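Local coordinates for protein type II restriction enzyme SfiI (PDB 2EZV) that cuts double-stranded DNA as a tetrameric type II restriction endonuclease that recognises 5'-GGCCN(5)GGCC-3' and leaves fragments with terminal 5'-phosphates, at residues H141-S146 and V151-T156; V83-L86 and G91-P94; K33-I38 and E55-Y60. All coordinates share one frame; numbering follows the deposited sequence.

Interaction 1: residues H141-S146 and V151-T156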
loop_
_atom_site.group_PDB
_atom_site.type_symbol
_atom_site.label_atom_id
_atom_site.label_comp_id
_atom_site.label_asym_id
_atom_site.label_seq_id
_atom_site.Cartn_x
_atom_site.Cartn_y
_atom_site.Cartn_z
ATOM N N HIS D 141 -25.461 7.071 -4.310
ATOM C CA HIS D 141 -24.641 5.891 -4.068
ATOM C C HIS D 141 -24.256 5.187 -5.364
ATOM O O HIS D 141 -24.895 5.379 -6.388
ATOM C CB HIS D 141 -25.409 4.922 -3.164
ATOM C CG HIS D 141 -26.778 4.581 -3.674
ATOM N ND1 HIS D 141 -26.985 3.800 -4.792
ATOM C CD2 HIS D 141 -28.008 4.946 -3.239
ATOM C CE1 HIS D 141 -28.282 3.699 -5.024
ATOM N NE2 HIS D 141 -28.926 4.386 -4.095
ATOM N N LEU D 142 -23.206 4.372 -5.310
ATOM C CA LEU D 142 -22.746 3.616 -6.475
ATOM C C LEU D 142 -23.059 2.146 -6.236
ATOM O O LEU D 142 -22.614 1.568 -5.247
ATOM C CB LEU D 142 -21.237 3.783 -6.665
ATOM C CG LEU D 142 -20.589 3.061 -7.853
ATOM C CD1 LEU D 142 -21.106 3.634 -9.174
ATOM C CD2 LEU D 142 -19.092 3.231 -7.767
ATOM N N MET D 143 -23.820 1.538 -7.139
ATOM C CA MET D 143 -24.177 0.139 -6.982
ATOM C C MET D 143 -22.997 -0.777 -7.268
ATOM O O MET D 143 -22.338 -0.658 -8.301
ATOM C CB MET D 143 -25.359 -0.211 -7.894
ATOM C CG MET D 143 -26.663 0.461 -7.486
ATOM S SD MET D 143 -27.195 -0.037 -5.826
ATOM C CE MET D 143 -28.969 0.037 -5.997
ATOM N N LEU D 144 -22.730 -1.682 -6.334
ATOM C CA LEU D 144 -21.635 -2.639 -6.464
ATOM C C LEU D 144 -22.243 -4.021 -6.687
ATOM O O LEU D 144 -23.302 -4.333 -6.144
ATOM C CB LEU D 144 -20.785 -2.652 -5.186
ATOM C CG LEU D 144 -20.203 -1.326 -4.683
ATOM C CD1 LEU D 144 -19.455 -1.559 -3.375
ATOM C CD2 LEU D 144 -19.278 -0.742 -5.726
ATOM N N GLN D 145 -21.575 -4.847 -7.482
ATOM C CA GLN D 145 -22.069 -6.186 -7.774
ATOM C C GLN D 145 -21.525 -7.219 -6.796
ATOM O O GLN D 145 -20.332 -7.528 -6.814
ATOM C CB GLN D 145 -21.678 -6.601 -9.193
ATOM C CG GLN D 145 -22.151 -7.997 -9.571
ATOM C CD GLN D 145 -23.657 -8.120 -9.528
ATOM O OE1 GLN D 145 -24.360 -7.371 -10.201
ATOM N NE2 GLN D 145 -24.164 -9.056 -8.734
ATOM N N SER D 146 -22.398 -7.756 -5.950
ATOM C CA SER D 146 -21.975 -8.765 -4.988
ATOM C C SER D 146 -21.760 -10.057 -5.749
ATOM O O SER D 146 -22.264 -10.222 -6.856
ATOM C CB SER D 146 -23.041 -8.980 -3.906
ATOM O OG SER D 146 -24.143 -9.719 -4.398
ATOM N N VAL D 151 -27.168 -6.248 -6.359
ATOM C CA VAL D 151 -26.384 -5.061 -6.097
ATOM C C VAL D 151 -26.401 -4.616 -4.642
ATOM O O VAL D 151 -27.353 -4.868 -3.905
ATOM C CB VAL D 151 -26.859 -3.904 -6.995
ATOM C CG1 VAL D 151 -26.607 -4.259 -8.441
ATOM C CG2 VAL D 151 -28.347 -3.639 -6.772
ATOM N N LEU D 152 -25.319 -3.956 -4.246
ATOM C CA LEU D 152 -25.142 -3.428 -2.899
ATOM C C LEU D 152 -24.727 -1.970 -3.055
ATOM O O LEU D 152 -23.677 -1.679 -3.606
ATOM C CB LEU D 152 -24.037 -4.200 -2.182
ATOM C CG LEU D 152 -23.612 -3.677 -0.812
ATOM C CD1 LEU D 152 -24.760 -3.837 0.172
ATOM C CD2 LEU D 152 -22.391 -4.445 -0.332
ATOM N N PRO D 153 -25.543 -1.034 -2.566
ATOM C CA PRO D 153 -25.201 0.385 -2.693
ATOM C C PRO D 153 -24.039 0.864 -1.821
ATOM O O PRO D 153 -24.009 0.610 -0.614
ATOM C CB PRO D 153 -26.509 1.081 -2.336
ATOM C CG PRO D 153 -27.080 0.162 -1.288
ATOM C CD PRO D 153 -26.825 -1.215 -1.858
ATOM N N ALA D 154 -23.082 1.551 -2.442
ATOM C CA ALA D 154 -21.941 2.094 -1.714
ATOM C C ALA D 154 -22.245 3.571 -1.492
ATOM O O ALA D 154 -22.250 4.370 -2.436
ATOM C CB ALA D 154 -20.655 1.931 -2.526
ATOM N N VAL D 155 -22.510 3.926 -0.242
ATOM C CA VAL D 155 -22.843 5.298 0.103
ATOM C C VAL D 155 -21.828 6.340 -0.322
ATOM O O VAL D 155 -20.616 6.148 -0.204
ATOM C CB VAL D 155 -23.022 5.480 1.609
ATOM C CG1 VAL D 155 -24.158 6.472 1.867
ATOM C CG2 VAL D 155 -23.262 4.139 2.265
ATOM N N THR D 156 -22.356 7.463 -0.779
ATOM C CA THR D 156 -21.569 8.596 -1.222
ATOM C C THR D 156 -21.393 9.545 -0.047
ATOM O O THR D 156 -22.362 9.890 0.623
ATOM C CB THR D 156 -22.309 9.329 -2.386
ATOM O OG1 THR D 156 -21.719 8.948 -3.634
ATOM C CG2 THR D 156 -22.255 10.837 -2.225
#

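Interaction 2: residues V83-L86 and G91-P94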
loop_
_atom_site.group_PDB
_atom_site.type_symbol
_atom_site.label_atom_id
_atom_site.label_comp_id
_atom_site.label_asym_id
_atom_site.label_seq_id
_atom_site.Cartn_x
_atom_site.Cartn_y
_atom_site.Cartn_z
ATOM N N VAL D 83 -13.573 3.933 -3.629
ATOM C CA VAL D 83 -14.696 3.087 -3.228
ATOM C C VAL D 83 -14.047 2.173 -2.183
ATOM O O VAL D 83 -13.046 1.517 -2.478
ATOM C CB VAL D 83 -15.219 2.232 -4.406
ATOM C CG1 VAL D 83 -16.441 1.412 -3.961
ATOM C CG2 VAL D 83 -15.562 3.135 -5.596
ATOM N N ARG D 84 -14.607 2.129 -0.976
ATOM C CA ARG D 84 -14.004 1.351 0.099
ATOM C C ARG D 84 -15.031 0.887 1.130
ATOM O O ARG D 84 -16.191 1.265 1.071
ATOM C CB ARG D 84 -12.986 2.238 0.817
ATOM C CG ARG D 84 -13.685 3.424 1.501
ATOM C CD ARG D 84 -12.773 4.476 2.098
ATOM N NE ARG D 84 -13.565 5.357 2.956
ATOM C CZ ARG D 84 -13.088 6.381 3.663
ATOM N NH1 ARG D 84 -11.801 6.690 3.619
ATOM N NH2 ARG D 84 -13.899 7.071 4.457
ATOM N N TRP D 85 -14.585 0.063 2.076
ATOM C CA TRP D 85 -15.437 -0.415 3.162
ATOM C C TRP D 85 -15.098 0.457 4.367
ATOM O O TRP D 85 -13.925 0.646 4.696
ATOM C CB TRP D 85 -15.129 -1.870 3.539
ATOM C CG TRP D 85 -15.542 -2.905 2.548
ATOM C CD1 TRP D 85 -14.731 -3.607 1.714
ATOM C CD2 TRP D 85 -16.863 -3.431 2.361
ATOM N NE1 TRP D 85 -15.458 -4.550 1.024
ATOM C CE2 TRP D 85 -16.768 -4.466 1.404
ATOM C CE3 TRP D 85 -18.118 -3.134 2.919
ATOM C CZ2 TRP D 85 -17.881 -5.211 0.989
ATOM C CZ3 TRP D 85 -19.226 -3.878 2.505
ATOM C CH2 TRP D 85 -19.095 -4.904 1.550
ATOM N N LEU D 86 -16.116 0.992 5.022
ATOM C CA LEU D 86 -15.879 1.816 6.185
ATOM C C LEU D 86 -16.358 1.073 7.429
ATOM O O LEU D 86 -17.558 0.922 7.652
ATOM C CB LEU D 86 -16.628 3.144 6.054
ATOM C CG LEU D 86 -16.472 4.136 7.216
ATOM C CD1 LEU D 86 -15.012 4.574 7.303
ATOM C CD2 LEU D 86 -17.391 5.346 7.008
ATOM N N GLY D 91 -22.195 -1.057 11.134
ATOM C CA GLY D 91 -21.937 -2.142 10.204
ATOM C C GLY D 91 -20.748 -1.785 9.322
ATOM O O GLY D 91 -20.269 -0.646 9.356
ATOM N N LEU D 92 -20.251 -2.751 8.556
ATOM C CA LEU D 92 -19.131 -2.494 7.656
ATOM C C LEU D 92 -19.760 -1.918 6.386
ATOM O O LEU D 92 -20.222 -2.650 5.501
ATOM C CB LEU D 92 -18.390 -3.785 7.341
ATOM C CG LEU D 92 -17.223 -3.630 6.375
ATOM C CD1 LEU D 92 -16.130 -2.782 7.022
ATOM C CD2 LEU D 92 -16.693 -5.022 6.005
ATOM N N LEU D 93 -19.762 -0.594 6.309
ATOM C CA LEU D 93 -20.391 0.101 5.207
ATOM C C LEU D 93 -19.598 0.363 3.940
ATOM O O LEU D 93 -18.501 0.930 3.973
ATOM C CB LEU D 93 -20.945 1.429 5.712
ATOM C CG LEU D 93 -21.836 1.323 6.948
ATOM C CD1 LEU D 93 -22.311 2.712 7.351
ATOM C CD2 LEU D 93 -23.017 0.403 6.655
ATOM N N PRO D 94 -20.145 -0.072 2.798
ATOM C CA PRO D 94 -19.480 0.151 1.511
ATOM C C PRO D 94 -19.621 1.675 1.289
ATOM O O PRO D 94 -20.696 2.251 1.514
ATOM C CB PRO D 94 -20.321 -0.683 0.544
ATOM C CG PRO D 94 -21.694 -0.634 1.173
ATOM C CD PRO D 94 -21.384 -0.849 2.635
#

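Interaction 3: residues K33-I38 and E55-Y60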
loop_
_atom_site.group_PDB
_atom_site.type_symbol
_atom_site.label_atom_id
_atom_site.label_comp_id
_atom_site.label_asym_id
_atom_site.label_seq_id
_atom_site.Cartn_x
_atom_site.Cartn_y
_atom_site.Cartn_z
ATOM N N LYS D 33 2.422 20.290 8.241
ATOM C CA LYS D 33 3.760 20.873 8.135
ATOM C C LYS D 33 4.252 20.805 6.695
ATOM O O LYS D 33 4.696 21.812 6.133
ATOM C CB LYS D 33 4.747 20.138 9.040
ATOM C CG LYS D 33 6.175 20.678 8.972
ATOM C CD LYS D 33 7.081 19.922 9.920
ATOM C CE LYS D 33 8.514 20.411 9.843
ATOM N NZ LYS D 33 9.089 20.225 8.483
ATOM N N GLU D 34 4.170 19.615 6.100
ATOM C CA GLU D 34 4.610 19.426 4.727
ATOM C C GLU D 34 3.698 20.150 3.749
ATOM O O GLU D 34 4.147 20.611 2.694
ATOM C CB GLU D 34 4.670 17.938 4.384
ATOM C CG GLU D 34 4.835 17.662 2.892
ATOM C CD GLU D 34 5.161 16.217 2.594
ATOM O OE1 GLU D 34 4.953 15.790 1.440
ATOM O OE2 GLU D 34 5.630 15.512 3.512
ATOM N N ALA D 35 2.420 20.253 4.098
ATOM C CA ALA D 35 1.459 20.936 3.239
ATOM C C ALA D 35 1.816 22.418 3.100
ATOM O O ALA D 35 1.826 22.965 1.994
ATOM C CB ALA D 35 0.046 20.788 3.802
ATOM N N LYS D 36 2.111 23.063 4.227
ATOM C CA LYS D 36 2.467 24.476 4.215
ATOM C C LYS D 36 3.712 24.647 3.361
ATOM O O LYS D 36 3.779 25.528 2.502
ATOM C CB LYS D 36 2.735 24.980 5.632
ATOM C CG LYS D 36 2.951 26.478 5.714
ATOM C CD LYS D 36 2.963 26.957 7.154
ATOM C CE LYS D 36 3.154 28.474 7.240
ATOM N NZ LYS D 36 4.507 28.912 6.764
ATOM N N SER D 37 4.696 23.793 3.601
ATOM C CA SER D 37 5.938 23.832 2.845
ATOM C C SER D 37 5.677 23.720 1.342
ATOM O O SER D 37 6.155 24.538 0.554
ATOM C CB SER D 37 6.843 22.692 3.288
ATOM O OG SER D 37 7.919 22.542 2.387
ATOM N N ILE D 38 4.921 22.702 0.944
ATOM C CA ILE D 38 4.615 22.507 -0.463
ATOM C C ILE D 38 3.783 23.670 -0.997
ATOM O O ILE D 38 4.102 24.246 -2.039
ATOM C CB ILE D 38 3.853 21.178 -0.690
ATOM C CG1 ILE D 38 4.819 20.002 -0.525
ATOM C CG2 ILE D 38 3.196 21.166 -2.068
ATOM C CD1 ILE D 38 4.178 18.635 -0.721
ATOM N N GLU D 55 -5.004 20.288 -4.747
ATOM C CA GLU D 55 -5.396 18.918 -5.047
ATOM C C GLU D 55 -4.329 17.920 -4.634
ATOM O O GLU D 55 -4.632 16.922 -3.995
ATOM C CB GLU D 55 -5.708 18.787 -6.535
ATOM C CG GLU D 55 -6.862 19.671 -6.945
ATOM C CD GLU D 55 -6.980 19.843 -8.441
ATOM O OE1 GLU D 55 -5.947 20.030 -9.110
ATOM O OE2 GLU D 55 -8.112 19.813 -8.947
ATOM N N ASP D 56 -3.080 18.198 -4.987
ATOM C CA ASP D 56 -1.988 17.307 -4.637
ATOM C C ASP D 56 -1.802 17.169 -3.127
ATOM O O ASP D 56 -1.628 16.057 -2.632
ATOM C CB ASP D 56 -0.685 17.779 -5.296
ATOM C CG ASP D 56 -0.663 17.519 -6.798
ATOM O OD1 ASP D 56 -1.599 16.851 -7.304
ATOM O OD2 ASP D 56 0.289 17.974 -7.473
ATOM N N ILE D 57 -1.836 18.293 -2.405
ATOM C CA ILE D 57 -1.686 18.293 -0.953
ATOM C C ILE D 57 -2.746 17.362 -0.366
ATOM O O ILE D 57 -2.441 16.453 0.417
ATOM C CB ILE D 57 -1.933 19.687 -0.340
ATOM C CG1 ILE D 57 -0.995 20.733 -0.943
ATOM C CG2 ILE D 57 -1.741 19.620 1.160
ATOM C CD1 ILE D 57 0.416 20.676 -0.440
ATOM N N THR D 58 -3.992 17.615 -0.753
ATOM C CA THR D 58 -5.135 16.841 -0.295
ATOM C C THR D 58 -4.929 15.350 -0.533
ATOM O O THR D 58 -5.147 14.529 0.359
ATOM C CB THR D 58 -6.418 17.265 -1.034
ATOM O OG1 THR D 58 -6.724 18.628 -0.718
ATOM C CG2 THR D 58 -7.588 16.376 -0.636
ATOM N N GLN D 59 -4.528 15.007 -1.753
ATOM C CA GLN D 59 -4.303 13.618 -2.092
ATOM C C GLN D 59 -3.228 12.963 -1.227
ATOM O O GLN D 59 -3.449 11.886 -0.679
ATOM C CB GLN D 59 -3.915 13.467 -3.565
ATOM C CG GLN D 59 -3.444 12.054 -3.885
ATOM C CD GLN D 59 -3.100 11.836 -5.342
ATOM O OE1 GLN D 59 -2.423 10.871 -5.684
ATOM N NE2 GLN D 59 -3.573 12.720 -6.208
ATOM N N TYR D 60 -2.068 13.606 -1.118
ATOM C CA TYR D 60 -0.963 13.056 -0.333
ATOM C C TYR D 60 -1.341 12.919 1.127
ATOM O O TYR D 60 -0.934 11.973 1.799
ATOM C CB TYR D 60 0.283 13.935 -0.457
ATOM C CG TYR D 60 0.894 13.944 -1.840
ATOM C CD1 TYR D 60 1.539 15.081 -2.328
ATOM C CD2 TYR D 60 0.846 12.814 -2.655
ATOM C CE1 TYR D 60 2.123 15.093 -3.592
ATOM C CE2 TYR D 60 1.429 12.814 -3.919
ATOM C CZ TYR D 60 2.065 13.957 -4.380
ATOM O OH TYR D 60 2.647 13.965 -5.629
#

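Interaction 1: residues H141-S146 and V151-T156
Leu-142 faces Ala-154, and Leu-144 faces Leu-152, in antiparallel hydrogen-bonded pairs that give this beta hairpin four backbone bonds. At Leu-144 the N gives to Leu-152 O at 2.9 Å and the O accepts from Leu-152 N at 2.8 Å. Between them Met-143 and Pro-153 form a non-hydrogen-bonded pair, a suitable place for proline because its missing N-H costs no bond to this partner strand. The flexible thioether bends at chi2 (-61°) and crosses the proline ring obliquely: Met-143 SD lies 3.7 Å from Pro-153 CB, and the methyl Met-143 CE goes on to Val-151 CG2 at 3.8 Å. Pro-153 CB also covers one face of the His-141 ring in a CH-pi contact. On the other face of the ribbon, Leu-144 CD1 reaches diagonally to Ala-154 CB, 3.8 Å away, where a small residue fits. At the turn, Gln-145 NE2 bonds to Ser-146 O at 2.9 Å and Ser-146 OG to Gly-150 O. Leu-152 touches Leu-265 of the second subunit, while within the chain Leu-142 and Ala-154 pack on Val-96 of strand 93-104 and Leu-144 meets Val-83 of strand 80-86.

Interaction 2: residues V83-L86 and G91-P94
A beta hairpin of the PD-(D/E)XK nuclease core ends here, its strands 80-86 and 93-104 joined by a short turn; Asp-79 and Asp-100 of the calcium site lie further from it. Leu-86 and Leu-93 make the antiparallel hydrogen-bonded pair: Leu-86 N gives to Leu-93 O at 2.6 Å, and Leu-93 N returns a longer bond to Leu-86 O at 3.0 Å. Their hydrophobic side chains share one face of the ribbon and pack on helix 10-41, Leu-86 on Thr-20 and Leu-93 on Val-16. Gly-91 has phi 136°, a backbone shape in which any CB would collide with the preceding carbonyl oxygen, so glycine suits the place. The CB of Arg-84 points away from residues 91-94, but its guanidinium group bonds to Gln-95 further along the partner strand and forms a salt bridge with Glu-66. On the opposite face from Leu-86 the broad indole of Trp-85 fills the space beside two apolar neighbours. Pro-94 CD sits 3.7 Å from Trp-85 CZ3. Leu-92, carried to the indole by a CG opposite its backbone N (chi1 178°), sets its CD2 methyl over one face near the rim, while at the ring edge Leu-92 O lies 3.4 Å from Trp-85 CE3.

Interaction 3: residues K33-I38 and E55-Y60
Ile-57 meets both Ala-35 and Ile-38 because its two branches part company: CG2 stands anti to the backbone N, while CG1 lies beside that N (chi1 -57°) and turns its terminal methyl back at chi2 -76°. One branch therefore serves each partner. Ile-57 CG2 comes down on the methyl of Ala-35, 3.4 Å from its CB, and Ile-57 CD1 reaches Ile-38 CG2 at 3.3 Å and Ile-38 CB at 3.5 Å. The two isoleucine side chains lie alongside one another, pointing opposite ways. These are close carbon-carbon distances, so the fit is snug.

Residue type follows from place. The short side chain of Ala-35 lets the backbones come near, its CA being 5.9 Å from that of Ile-57, and a beta-branched residue opposite offers two differently directed methyls. Replacing Ile-57 by an alanine would probably open a gap beside Ile-38 CG2 and leave the Ala-35 methyl without its closest neighbour across the helices.

The contact joins helix 10-41, kinked at Lys-33 and Glu-34, to helix 49-62. Tyr-31 packs against both isoleucines, and Phe-163 of strand 151-167 lies against Ile-57. Two flanking acids reach the third subunit of the tetramer: Asp-56 forms a salt bridge with Lys-81 of that chain, and Glu-34 one with its Arg-73. The bound DNA comes within about 5 Å of the nearest atom here, whereas the calcium ion is about 12 Å from the Ile-57 side chain.

No hydrogen bond spans the two segments. The pairing thus rests on dispersion and the exclusion of water from three buried aliphatic side chains, so the fit between these segments depends on the complementary shapes of those side chains, while the carboxylates of Glu-34 and Asp-56 beside them pair with the third subunit.

From the N terminus, interaction 3 comes first, bringing residues 55-60 of helix 49-62 back against residues 33-38 of helix 10-41, with sixteen partly helical residues between the two segments. Interaction 2 then closes the short loop between strands 80-86 and 93-104, and interaction 1 does the same between strands 141-145 and 151-167. The three loops follow in series, and none encloses or crosses another. Interactions 1 and 2 nevertheless meet, because strands 93-104 and 151-167 run parallel as neighbours in one sheet: Val-155 N lies 3.0 Å from Pro-94 O, a probable hydrogen bond. Both touch the second subunit. Interaction 3, a helix pair elsewhere, touches neither and borders the third subunit.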